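PDB 2P7I: methyltransferase from Pectobacterium atrosepticum SCRI1043, which probably transfers a methyl group from S-adenosylmethionine to a substrate not yet identified, as a class I, Rossmann-like methyltransferase. Local coordinates for residues B[38-43]-B[239-244]; B[46-51]-B[55-60]; B[66-71]-B[102-107]; B[79-84]-B[88-93]. All coordinates share one frame; numbering follows the deposited sequence.

Contact 1: B[38-43]-B[239-244]; sequences TPFFRP and SIFLLC
The Phe40 ring is gripped by two side chains of strand 237-245. Leu243 lies over one face of it, with its CD2 methyl 3.4 Å from Phe40 CD1, while its other methyl, CD1, stands 3.9 Å from Phe40 CB. Phe241 meets the same ring along the CD2-CE2 side: Phe40 CE2 and Phe241 CE2 are 3.8 Å apart, and the two planes are inclined at 66°, so the rings meet obliquely.

Phe241 and Leu243 are two residues apart on the strand, which puts both on the same face of the sheet, and each carries its CG anti to the backbone N (chi1 167° and -172°). Phe40 reaches them from the loop that links helix 24-37 to strand 46-49. Further out, Phe37 packs on Phe241 and Phe138 of strand 135-142 on Phe40, while the carbonyl of Phe40 is held by Arg136. Phe40 and Tyr195 of the second subunit also come up to the Phe40 ring, the tyrosine edge-to-face.

No hydrogen bond links the two segments. Phe40, Phe241 and Leu243 are hydrocarbon side chains and buried, so between them shape and exclusion of water act, while backbone carbonyls such as that of Phe40 give the loop its polar hold.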
# COMPACT_ATOMS: atom_id res chain seq x y z
N THR B 38 -13.14 18.27 -10.07
CA THR B 38 -13.85 18.61 -11.31
C THR B 38 -14.84 17.55 -11.80
O THR B 38 -15.97 17.88 -12.13
CB THR B 38 -12.87 19.01 -12.41
OG1 THR B 38 -12.28 20.27 -12.05
CG2 THR B 38 -13.60 19.19 -13.75
N PRO B 39 -14.46 16.26 -11.82
CA PRO B 39 -15.39 15.26 -12.29
C PRO B 39 -16.67 15.09 -11.44
O PRO B 39 -17.65 14.51 -11.90
CB PRO B 39 -14.59 13.95 -12.24
CG PRO B 39 -13.20 14.34 -12.02
CD PRO B 39 -13.16 15.69 -11.43
N PHE B 40 -16.62 15.57 -10.20
CA PHE B 40 -17.72 15.41 -9.26
C PHE B 40 -18.62 16.61 -9.10
O PHE B 40 -19.69 16.49 -8.48
CB PHE B 40 -17.18 15.07 -7.87
CG PHE B 40 -16.33 13.84 -7.82
CD1 PHE B 40 -16.89 12.61 -8.12
CD2 PHE B 40 -14.98 13.89 -7.45
CE1 PHE B 40 -16.14 11.44 -8.05
CE2 PHE B 40 -14.22 12.74 -7.37
CZ PHE B 40 -14.79 11.52 -7.67
N PHE B 41 -18.21 17.77 -9.61
CA PHE B 41 -18.98 19.00 -9.47
C PHE B 41 -20.40 18.80 -9.98
O PHE B 41 -20.62 18.13 -10.99
CB PHE B 41 -18.36 20.16 -10.23
CG PHE B 41 -17.18 20.84 -9.54
CD1 PHE B 41 -17.15 21.05 -8.17
CD2 PHE B 41 -16.14 21.35 -10.31
CE1 PHE B 41 -16.06 21.73 -7.57
CE2 PHE B 41 -15.07 22.00 -9.73
CZ PHE B 41 -15.02 22.19 -8.36
N ARG B 42 -21.35 19.33 -9.21
CA ARG B 42 -22.75 19.37 -9.60
C ARG B 42 -23.08 20.70 -10.26
O ARG B 42 -22.53 21.74 -9.91
CB ARG B 42 -23.62 19.31 -8.34
CG ARG B 42 -23.41 18.13 -7.45
CD ARG B 42 -24.14 16.95 -7.96
NE ARG B 42 -25.53 17.30 -8.06
CZ ARG B 42 -26.40 16.74 -8.89
NH1 ARG B 42 -26.03 15.74 -9.69
NH2 ARG B 42 -27.66 17.18 -8.90
N PRO B 43 -24.05 20.70 -11.19
CA PRO B 43 -24.47 22.00 -11.74
C PRO B 43 -25.15 22.79 -10.65
O PRO B 43 -25.74 22.20 -9.75
CB PRO B 43 -25.47 21.63 -12.83
CG PRO B 43 -25.95 20.22 -12.45
CD PRO B 43 -24.82 19.57 -11.74
N SER B 239 -2.86 15.16 0.78
CA SER B 239 -4.18 15.50 1.34
C SER B 239 -5.11 14.39 0.99
O SER B 239 -4.98 13.75 -0.02
CB SER B 239 -4.71 16.82 0.78
OG SER B 239 -3.98 17.91 1.31
N ILE B 240 -6.09 14.13 1.85
CA ILE B 240 -7.06 13.12 1.57
C ILE B 240 -8.40 13.82 1.35
O ILE B 240 -8.63 14.96 1.85
CB ILE B 240 -7.16 12.11 2.75
CG1 ILE B 240 -7.09 12.85 4.10
CG2 ILE B 240 -6.04 11.07 2.67
CD1 ILE B 240 -7.30 11.94 5.32
N PHE B 241 -9.27 13.14 0.62
CA PHE B 241 -10.42 13.74 -0.02
C PHE B 241 -11.56 12.77 0.11
O PHE B 241 -11.51 11.63 -0.40
CB PHE B 241 -10.06 14.05 -1.51
CG PHE B 241 -11.22 14.41 -2.41
CD1 PHE B 241 -12.35 15.10 -1.95
CD2 PHE B 241 -11.16 14.10 -3.76
CE1 PHE B 241 -13.41 15.38 -2.81
CE2 PHE B 241 -12.21 14.43 -4.63
CZ PHE B 241 -13.35 15.02 -4.15
N LEU B 242 -12.57 13.19 0.86
CA LEU B 242 -13.85 12.53 0.88
C LEU B 242 -14.93 13.33 0.11
O LEU B 242 -15.16 14.49 0.37
CB LEU B 242 -14.33 12.30 2.32
CG LEU B 242 -13.48 11.44 3.28
CD1 LEU B 242 -14.38 11.25 4.59
CD2 LEU B 242 -13.13 10.13 2.69
N LEU B 243 -15.59 12.66 -0.81
CA LEU B 243 -16.78 13.19 -1.48
C LEU B 243 -17.97 12.69 -0.72
O LEU B 243 -18.18 11.48 -0.57
CB LEU B 243 -16.90 12.71 -2.93
CG LEU B 243 -18.03 13.39 -3.74
CD1 LEU B 243 -17.64 14.87 -4.03
CD2 LEU B 243 -18.28 12.61 -5.02
N CYS B 244 -18.78 13.60 -0.22
CA CYS B 244 -19.90 13.25 0.63
C CYS B 244 -21.20 13.81 0.08
O CYS B 244 -21.22 14.83 -0.62
CB CYS B 244 -19.69 13.87 2.01
SG CYS B 244 -18.18 13.33 2.87

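Contact 2: B[46-51]-B[55-60]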
# COMPACT_ATOMS: atom_id res chain seq x y z
N LEU B 46 -22.15 27.12 -5.56
CA LEU B 46 -21.12 26.59 -4.69
C LEU B 46 -21.02 27.42 -3.43
O LEU B 46 -21.20 28.64 -3.47
CB LEU B 46 -19.78 26.55 -5.42
CG LEU B 46 -18.58 25.98 -4.64
CD1 LEU B 46 -17.68 25.15 -5.52
CD2 LEU B 46 -17.82 27.11 -4.00
N LEU B 47 -20.75 26.74 -2.32
CA LEU B 47 -20.44 27.36 -1.05
C LEU B 47 -19.00 27.00 -0.66
O LEU B 47 -18.65 25.82 -0.61
CB LEU B 47 -21.42 26.87 0.04
CG LEU B 47 -21.19 27.30 1.49
CD1 LEU B 47 -21.37 28.80 1.75
CD2 LEU B 47 -22.14 26.48 2.43
N GLU B 48 -18.18 28.01 -0.39
CA GLU B 48 -16.79 27.82 0.05
C GLU B 48 -16.66 28.21 1.52
O GLU B 48 -16.76 29.40 1.87
CB GLU B 48 -15.78 28.58 -0.81
CG GLU B 48 -14.34 28.39 -0.34
CD GLU B 48 -13.30 29.21 -1.08
OE1 GLU B 48 -13.63 30.22 -1.74
OE2 GLU B 48 -12.11 28.85 -0.95
N LEU B 49 -16.50 27.20 2.37
CA LEU B 49 -16.39 27.41 3.80
C LEU B 49 -14.94 27.62 4.17
O LEU B 49 -14.10 26.76 3.92
CB LEU B 49 -16.97 26.19 4.54
CG LEU B 49 -18.49 26.05 4.38
CD1 LEU B 49 -18.98 24.72 4.92
CD2 LEU B 49 -19.17 27.24 5.07
N GLY B 50 -14.64 28.77 4.77
CA GLY B 50 -13.27 29.14 5.14
C GLY B 50 -12.50 29.67 3.96
O GLY B 50 -11.44 29.17 3.64
N SER B 51 -13.03 30.69 3.31
CA SER B 51 -12.48 31.17 2.03
C SER B 51 -11.22 32.02 2.20
O SER B 51 -10.50 32.33 1.23
CB SER B 51 -13.55 31.95 1.28
OG SER B 51 -14.24 32.81 2.16
N ASP B 55 -7.67 32.94 -2.26
CA ASP B 55 -6.74 32.26 -3.16
C ASP B 55 -7.37 31.05 -3.84
O ASP B 55 -7.15 30.81 -5.03
CB ASP B 55 -5.47 31.83 -2.42
CG ASP B 55 -4.66 33.02 -1.92
OD1 ASP B 55 -4.32 33.92 -2.73
OD2 ASP B 55 -4.38 33.06 -0.71
N PHE B 56 -8.17 30.28 -3.11
CA PHE B 56 -8.78 29.12 -3.72
C PHE B 56 -10.02 29.53 -4.50
O PHE B 56 -10.33 28.96 -5.53
CB PHE B 56 -9.10 28.08 -2.67
CG PHE B 56 -9.34 26.70 -3.22
CD1 PHE B 56 -8.32 26.01 -3.86
CD2 PHE B 56 -10.58 26.10 -3.12
CE1 PHE B 56 -8.55 24.74 -4.41
CE2 PHE B 56 -10.80 24.84 -3.64
CZ PHE B 56 -9.78 24.16 -4.28
N THR B 57 -10.73 30.55 -4.02
CA THR B 57 -11.96 31.01 -4.68
C THR B 57 -11.69 31.35 -6.15
O THR B 57 -12.50 31.03 -7.03
CB THR B 57 -12.54 32.25 -4.01
OG1 THR B 57 -12.32 32.18 -2.60
CG2 THR B 57 -14.03 32.40 -4.33
N SER B 58 -10.56 31.99 -6.40
CA SER B 58 -10.25 32.45 -7.75
C SER B 58 -10.19 31.29 -8.73
O SER B 58 -10.60 31.42 -9.89
CB SER B 58 -8.96 33.25 -7.77
OG SER B 58 -7.86 32.44 -7.42
N ARG B 59 -9.74 30.12 -8.26
CA ARG B 59 -9.73 28.94 -9.10
C ARG B 59 -11.13 28.37 -9.28
O ARG B 59 -11.48 27.88 -10.36
CB ARG B 59 -8.80 27.89 -8.50
CG ARG B 59 -7.39 28.39 -8.43
CD ARG B 59 -6.48 27.33 -7.99
NE ARG B 59 -5.09 27.80 -7.95
CZ ARG B 59 -4.22 27.74 -8.95
NH1 ARG B 59 -4.54 27.23 -10.14
NH2 ARG B 59 -3.00 28.19 -8.75
N LEU B 60 -11.91 28.41 -8.21
CA LEU B 60 -13.29 27.98 -8.27
C LEU B 60 -14.16 28.84 -9.19
O LEU B 60 -15.11 28.34 -9.81
CB LEU B 60 -13.86 27.95 -6.85
CG LEU B 60 -13.29 26.87 -5.92
CD1 LEU B 60 -13.96 27.04 -4.58
CD2 LEU B 60 -13.45 25.44 -6.52
O HOH W 1 -10.16 30.66 -0.91
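Glu48 and Thr57 tie strand 46-49 to helix 55-60 in the first beta-alpha-beta unit of the Rossmann-like fold. The segments run almost antiparallel, their axes at 164° and 10.2 Å apart, as expected where a strand passes through a short loop into the helix that packs back on the sheet.

The polar part centres on the Glu48 carboxylate. With its CG anti to the backbone N and the chain extended beyond it, the side chain reaches straight across to the helix. Thr57 OG1 donates to Glu48 OE1 at 2.5 Å, a very short bond made to the syn lone pair. The other oxygen, OE2, lies at the edge of the Phe56 ring, near its plane, and 3.6 Å from Phe56 CB. OE2 is also hydrogen-bonded to O1 of a bound TRS molecule, probably from the crystallisation liquor, as is Gly50 O. A pocket at the C-terminal end of this strand is consistent with the cofactor site of class I methyltransferases.

The apolar part lies toward the start of the strand. Leu46 and Leu60 cross at about a right angle, Leu46 CD2 meeting Leu60 CD1 at 3.9 Å, and the same Leu60 methyl comes within 4.2 Å of Glu48 CD.

One water joins loop, acid and helix. Its oxygen lies 2.7 Å from both Glu48 OE2 and Ser51 O, donating to each, and accepts from Phe56 N at 3.0 Å.

Contact 3: B[66-71]-B[102-107]; sequences DITCVE and RRYDNI
Asp66 sets its carboxylate against the end of the Arg102 guanidinium, the two planes only 12° apart. The salt bridge is end-on and two-pronged: Arg102 NH1 reaches Asp66 OD2 at 2.9 Å, and Arg102 NH2 reaches Asp66 OD1 at 3.2 Å with the straighter N-H...O angle, 163°. Both oxygens are met on the syn side, somewhat out of the carboxylate plane. Arg102 gets there by bending at chi2 and chi3, which turns its head back toward the start of strand 67-71.

Thr68, two residues on, crosses Tyr104 at about a right angle, with OG1 3.5 Å from Tyr104 CE2 and the CG2 methyl beside the phenol oxygen. A water gathers the polar ends: it lies 2.7 Å from Thr68 OG1 and 2.6 Å from Tyr104 OH, hydrogen-bonded to both, and accepts from Arg102 NH2. That nitrogen therefore serves the acid and the water together.

Strand 46-49 lies between the two strands in the sheet, and its Leu47 packs on both Thr68 and Tyr104. The bridge thus spans a central strand near its beginning, and Thr68 and Tyr104 meet on the face turned away from helix 55-60, in a Rossmann-like sheet with strand order 3-2-1-4-5-7-6, the order of class I methyltransferases.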
# COMPACT_ATOMS: atom_id res chain seq x y z
N ASP B 66 -21.70 31.48 -9.35
CA ASP B 66 -22.47 31.80 -8.16
C ASP B 66 -21.83 31.09 -7.00
O ASP B 66 -22.09 29.91 -6.77
CB ASP B 66 -23.91 31.36 -8.33
CG ASP B 66 -24.78 31.70 -7.14
OD1 ASP B 66 -24.26 32.27 -6.14
OD2 ASP B 66 -26.00 31.40 -7.21
N ILE B 67 -20.97 31.83 -6.29
CA ILE B 67 -20.17 31.31 -5.19
C ILE B 67 -20.48 32.13 -3.96
O ILE B 67 -20.55 33.34 -4.03
CB ILE B 67 -18.66 31.42 -5.46
CG1 ILE B 67 -18.27 30.55 -6.67
CG2 ILE B 67 -17.88 30.94 -4.24
CD1 ILE B 67 -16.80 30.70 -7.12
N THR B 68 -20.67 31.44 -2.85
CA THR B 68 -20.90 32.07 -1.57
C THR B 68 -19.71 31.67 -0.70
O THR B 68 -19.31 30.50 -0.67
CB THR B 68 -22.22 31.62 -0.96
OG1 THR B 68 -23.29 31.99 -1.83
CG2 THR B 68 -22.46 32.22 0.43
N CYS B 69 -19.13 32.67 -0.03
CA CYS B 69 -17.89 32.50 0.72
C CYS B 69 -18.11 32.90 2.15
O CYS B 69 -18.46 34.05 2.41
CB CYS B 69 -16.78 33.40 0.16
SG CYS B 69 -16.15 33.00 -1.47
N VAL B 70 -17.85 31.97 3.07
CA VAL B 70 -17.95 32.22 4.50
C VAL B 70 -16.55 32.24 5.07
O VAL B 70 -15.77 31.29 4.89
CB VAL B 70 -18.80 31.15 5.23
CG1 VAL B 70 -18.90 31.47 6.71
CG2 VAL B 70 -20.18 31.06 4.64
N GLU B 71 -16.24 33.32 5.77
CA GLU B 71 -14.92 33.54 6.36
C GLU B 71 -15.10 34.36 7.61
O GLU B 71 -15.86 35.33 7.62
CB GLU B 71 -14.02 34.28 5.37
CG GLU B 71 -12.67 34.71 5.91
CD GLU B 71 -11.91 33.62 6.63
OE1 GLU B 71 -11.87 32.46 6.15
OE2 GLU B 71 -11.32 33.92 7.68
N ARG B 102 -29.75 30.11 1.62
CA ARG B 102 -30.01 29.16 0.57
C ARG B 102 -29.35 27.83 0.94
O ARG B 102 -28.61 27.77 1.91
CB ARG B 102 -29.36 29.73 -0.69
CG ARG B 102 -29.94 29.29 -2.01
CD ARG B 102 -29.79 30.40 -3.06
NE ARG B 102 -28.47 31.05 -3.03
CZ ARG B 102 -27.56 31.03 -4.02
NH1 ARG B 102 -27.81 30.43 -5.18
NH2 ARG B 102 -26.40 31.65 -3.86
N ARG B 103 -29.64 26.78 0.18
CA ARG B 103 -28.86 25.56 0.21
C ARG B 103 -27.99 25.49 -1.06
O ARG B 103 -28.24 26.20 -2.03
CB ARG B 103 -29.75 24.33 0.33
CG ARG B 103 -30.37 24.18 1.71
CD ARG B 103 -31.16 22.91 1.82
NE ARG B 103 -31.20 22.41 3.21
CZ ARG B 103 -32.11 22.75 4.12
NH1 ARG B 103 -33.07 23.62 3.84
NH2 ARG B 103 -32.05 22.24 5.34
N TYR B 104 -26.97 24.62 -1.03
CA TYR B 104 -25.91 24.65 -2.03
C TYR B 104 -25.65 23.28 -2.67
O TYR B 104 -25.68 22.22 -2.00
CB TYR B 104 -24.63 25.21 -1.41
CG TYR B 104 -24.89 26.58 -0.84
CD1 TYR B 104 -25.42 26.72 0.44
CD2 TYR B 104 -24.71 27.74 -1.60
CE1 TYR B 104 -25.69 27.97 0.97
CE2 TYR B 104 -24.99 29.00 -1.09
CZ TYR B 104 -25.48 29.10 0.21
OH TYR B 104 -25.79 30.33 0.78
N ASP B 105 -25.41 23.34 -3.97
CA ASP B 105 -25.20 22.14 -4.78
C ASP B 105 -23.82 21.54 -4.59
O ASP B 105 -23.64 20.34 -4.73
CB ASP B 105 -25.45 22.47 -6.24
CG ASP B 105 -26.85 22.98 -6.47
OD1 ASP B 105 -27.79 22.18 -6.27
OD2 ASP B 105 -27.00 24.17 -6.82
N ASN B 106 -22.86 22.40 -4.27
CA ASN B 106 -21.46 22.04 -4.06
C ASN B 106 -20.99 22.80 -2.82
O ASN B 106 -21.18 24.01 -2.72
CB ASN B 106 -20.58 22.48 -5.25
CG ASN B 106 -21.01 21.84 -6.57
OD1 ASN B 106 -20.56 20.75 -6.93
ND2 ASN B 106 -21.88 22.54 -7.31
N ILE B 107 -20.37 22.08 -1.87
CA ILE B 107 -19.78 22.74 -0.69
C ILE B 107 -18.33 22.36 -0.59
O ILE B 107 -18.01 21.17 -0.70
CB ILE B 107 -20.56 22.39 0.61
CG1 ILE B 107 -22.02 22.86 0.47
CG2 ILE B 107 -19.85 23.05 1.83
CD1 ILE B 107 -22.93 22.54 1.67
O HOH W 2 -25.78 32.36 -0.83

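Contact 4: B[79-84]-B[88-93]; sequences HAQGRL and ITYIHS
Tyr90 of strand 88-92 lays its ring against the last turn of helix 74-83, closing the helix-to-strand half of a beta-alpha-beta unit at the border of the Rossmann-like sheet. Its CG stands anti to the carbonyl carbon (chi1 -63°), and the ring extends from the strand to the helix with its hydroxyl end over the backbone, Tyr90 OH lying 3.5 Å from Gln81 CA.

Gln81 occupies one face. Its first torsion, -135°, lies away from the usual staggered values, and from there the chain runs extended across the ring. The CG methylene makes a CH-pi contact, 3.9 Å from the centroid of the Tyr90 ring and displaced toward the rim. Farther along, Gln81 NE2 comes within 3.6 Å of Tyr90 CD2, the amide plane standing nearly upright on the ring at 83°. On the opposite face sits the CG2 methyl of Ile88, two residues back on the same strand, so the phenol is sandwiched between an aliphatic branch of its own strand and the stem of the glutamine.

Ala80 adds its methyl obliquely, CB lying 3.9 Å from Tyr90 CE1. Leu84, the first residue to leave the helical conformation, brings its side chain to the edge of the ring at the hydroxyl end, near the ring plane. Its CD1 methyl stands 3.4 Å from Tyr90 OH and, more loosely, 4.3 Å from Ile88 CG1.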
# COMPACT_ATOMS: atom_id res chain seq x y z
N HIS B 79 -9.67 41.50 1.78
CA HIS B 79 -8.66 41.24 0.75
C HIS B 79 -9.26 40.47 -0.43
O HIS B 79 -9.08 40.86 -1.59
CB HIS B 79 -7.49 40.48 1.36
CG HIS B 79 -6.41 40.14 0.38
ND1 HIS B 79 -5.24 40.85 0.28
CD2 HIS B 79 -6.32 39.14 -0.53
CE1 HIS B 79 -4.47 40.31 -0.65
NE2 HIS B 79 -5.10 39.27 -1.16
N ALA B 80 -9.97 39.38 -0.13
CA ALA B 80 -10.68 38.61 -1.16
C ALA B 80 -11.54 39.53 -2.00
O ALA B 80 -11.46 39.53 -3.23
CB ALA B 80 -11.56 37.53 -0.51
N GLN B 81 -12.37 40.31 -1.31
CA GLN B 81 -13.34 41.21 -1.93
C GLN B 81 -12.67 42.14 -2.95
O GLN B 81 -13.18 42.34 -4.06
CB GLN B 81 -14.02 42.04 -0.85
CG GLN B 81 -15.51 42.16 -0.99
CD GLN B 81 -16.15 42.75 0.24
OE1 GLN B 81 -15.73 43.81 0.71
NE2 GLN B 81 -17.14 42.06 0.79
N GLY B 82 -11.52 42.68 -2.56
CA GLY B 82 -10.75 43.54 -3.43
C GLY B 82 -10.26 42.80 -4.66
O GLY B 82 -10.40 43.28 -5.78
N ARG B 83 -9.69 41.63 -4.44
CA ARG B 83 -9.01 40.89 -5.49
C ARG B 83 -9.91 40.10 -6.47
O ARG B 83 -9.61 40.03 -7.65
CB ARG B 83 -7.98 39.96 -4.86
CG ARG B 83 -7.27 39.10 -5.87
CD ARG B 83 -5.93 38.65 -5.37
NE ARG B 83 -6.05 37.81 -4.18
CZ ARG B 83 -6.40 36.52 -4.18
NH1 ARG B 83 -6.70 35.89 -5.32
NH2 ARG B 83 -6.45 35.86 -3.03
N LEU B 84 -10.99 39.49 -5.98
CA LEU B 84 -11.79 38.58 -6.82
C LEU B 84 -12.77 39.30 -7.72
O LEU B 84 -13.14 40.44 -7.47
CB LEU B 84 -12.56 37.58 -5.96
CG LEU B 84 -11.74 36.75 -4.97
CD1 LEU B 84 -12.70 35.99 -4.07
CD2 LEU B 84 -10.77 35.81 -5.67
N ILE B 88 -19.47 36.73 -6.25
CA ILE B 88 -19.20 36.15 -4.93
C ILE B 88 -20.15 36.81 -3.94
O ILE B 88 -20.27 38.04 -3.89
CB ILE B 88 -17.78 36.45 -4.44
CG1 ILE B 88 -16.72 36.00 -5.46
CG2 ILE B 88 -17.55 35.83 -3.08
CD1 ILE B 88 -16.69 34.53 -5.70
N THR B 89 -20.84 36.00 -3.17
CA THR B 89 -21.52 36.49 -2.00
C THR B 89 -20.61 36.25 -0.81
O THR B 89 -20.24 35.11 -0.54
CB THR B 89 -22.84 35.75 -1.79
OG1 THR B 89 -23.68 35.95 -2.94
CG2 THR B 89 -23.53 36.27 -0.56
N TYR B 90 -20.25 37.31 -0.11
CA TYR B 90 -19.37 37.20 1.05
C TYR B 90 -20.20 37.18 2.33
O TYR B 90 -21.12 37.95 2.46
CB TYR B 90 -18.40 38.37 1.09
CG TYR B 90 -17.47 38.41 -0.10
CD1 TYR B 90 -16.28 37.70 -0.08
CD2 TYR B 90 -17.80 39.13 -1.24
CE1 TYR B 90 -15.43 37.73 -1.16
CE2 TYR B 90 -16.94 39.16 -2.33
CZ TYR B 90 -15.77 38.46 -2.28
OH TYR B 90 -14.91 38.46 -3.36
N ILE B 91 -19.87 36.27 3.25
CA ILE B 91 -20.55 36.17 4.54
C ILE B 91 -19.47 36.17 5.61
O ILE B 91 -18.66 35.25 5.71
CB ILE B 91 -21.44 34.93 4.61
CG1 ILE B 91 -22.65 35.12 3.69
CG2 ILE B 91 -21.91 34.69 6.01
CD1 ILE B 91 -23.30 33.90 3.35
N HIS B 92 -19.41 37.24 6.37
CA HIS B 92 -18.40 37.37 7.40
C HIS B 92 -19.01 36.80 8.66
O HIS B 92 -19.85 37.43 9.29
CB HIS B 92 -18.03 38.85 7.58
CG HIS B 92 -17.08 39.10 8.70
ND1 HIS B 92 -17.10 40.26 9.45
CD2 HIS B 92 -16.09 38.34 9.22
CE1 HIS B 92 -16.16 40.20 10.38
NE2 HIS B 92 -15.54 39.04 10.26
N SER B 93 -18.64 35.57 9.00
CA SER B 93 -19.22 34.91 10.15
C SER B 93 -18.35 33.75 10.56
O SER B 93 -17.61 33.23 9.74
CB SER B 93 -20.61 34.37 9.81
OG SER B 93 -21.21 33.74 10.94

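All four contacts reach one mixed sheet. Contacts 2, 3 and 4 gather on its parallel half: contacts 2 and 3 have centres 9 Å apart and share a strand pairing, Glu48 N to Thr68 O at 2.7 Å, while Cys69 N to Thr89 O, also 2.7 Å, leads on to contact 4. A salt bridge between Asp55 OD1 and Arg83 NH2, 2.9 Å, joins the helices of contacts 2 and 4. Contact 1 lies at the antiparallel side by the subunit interface, 23 Å from contact 4 between centres, yet Arg42 O meets Asn106 ND2 of contact 3 at 2.8 Å. Of the four, contact 2 holds the bound TRS molecule.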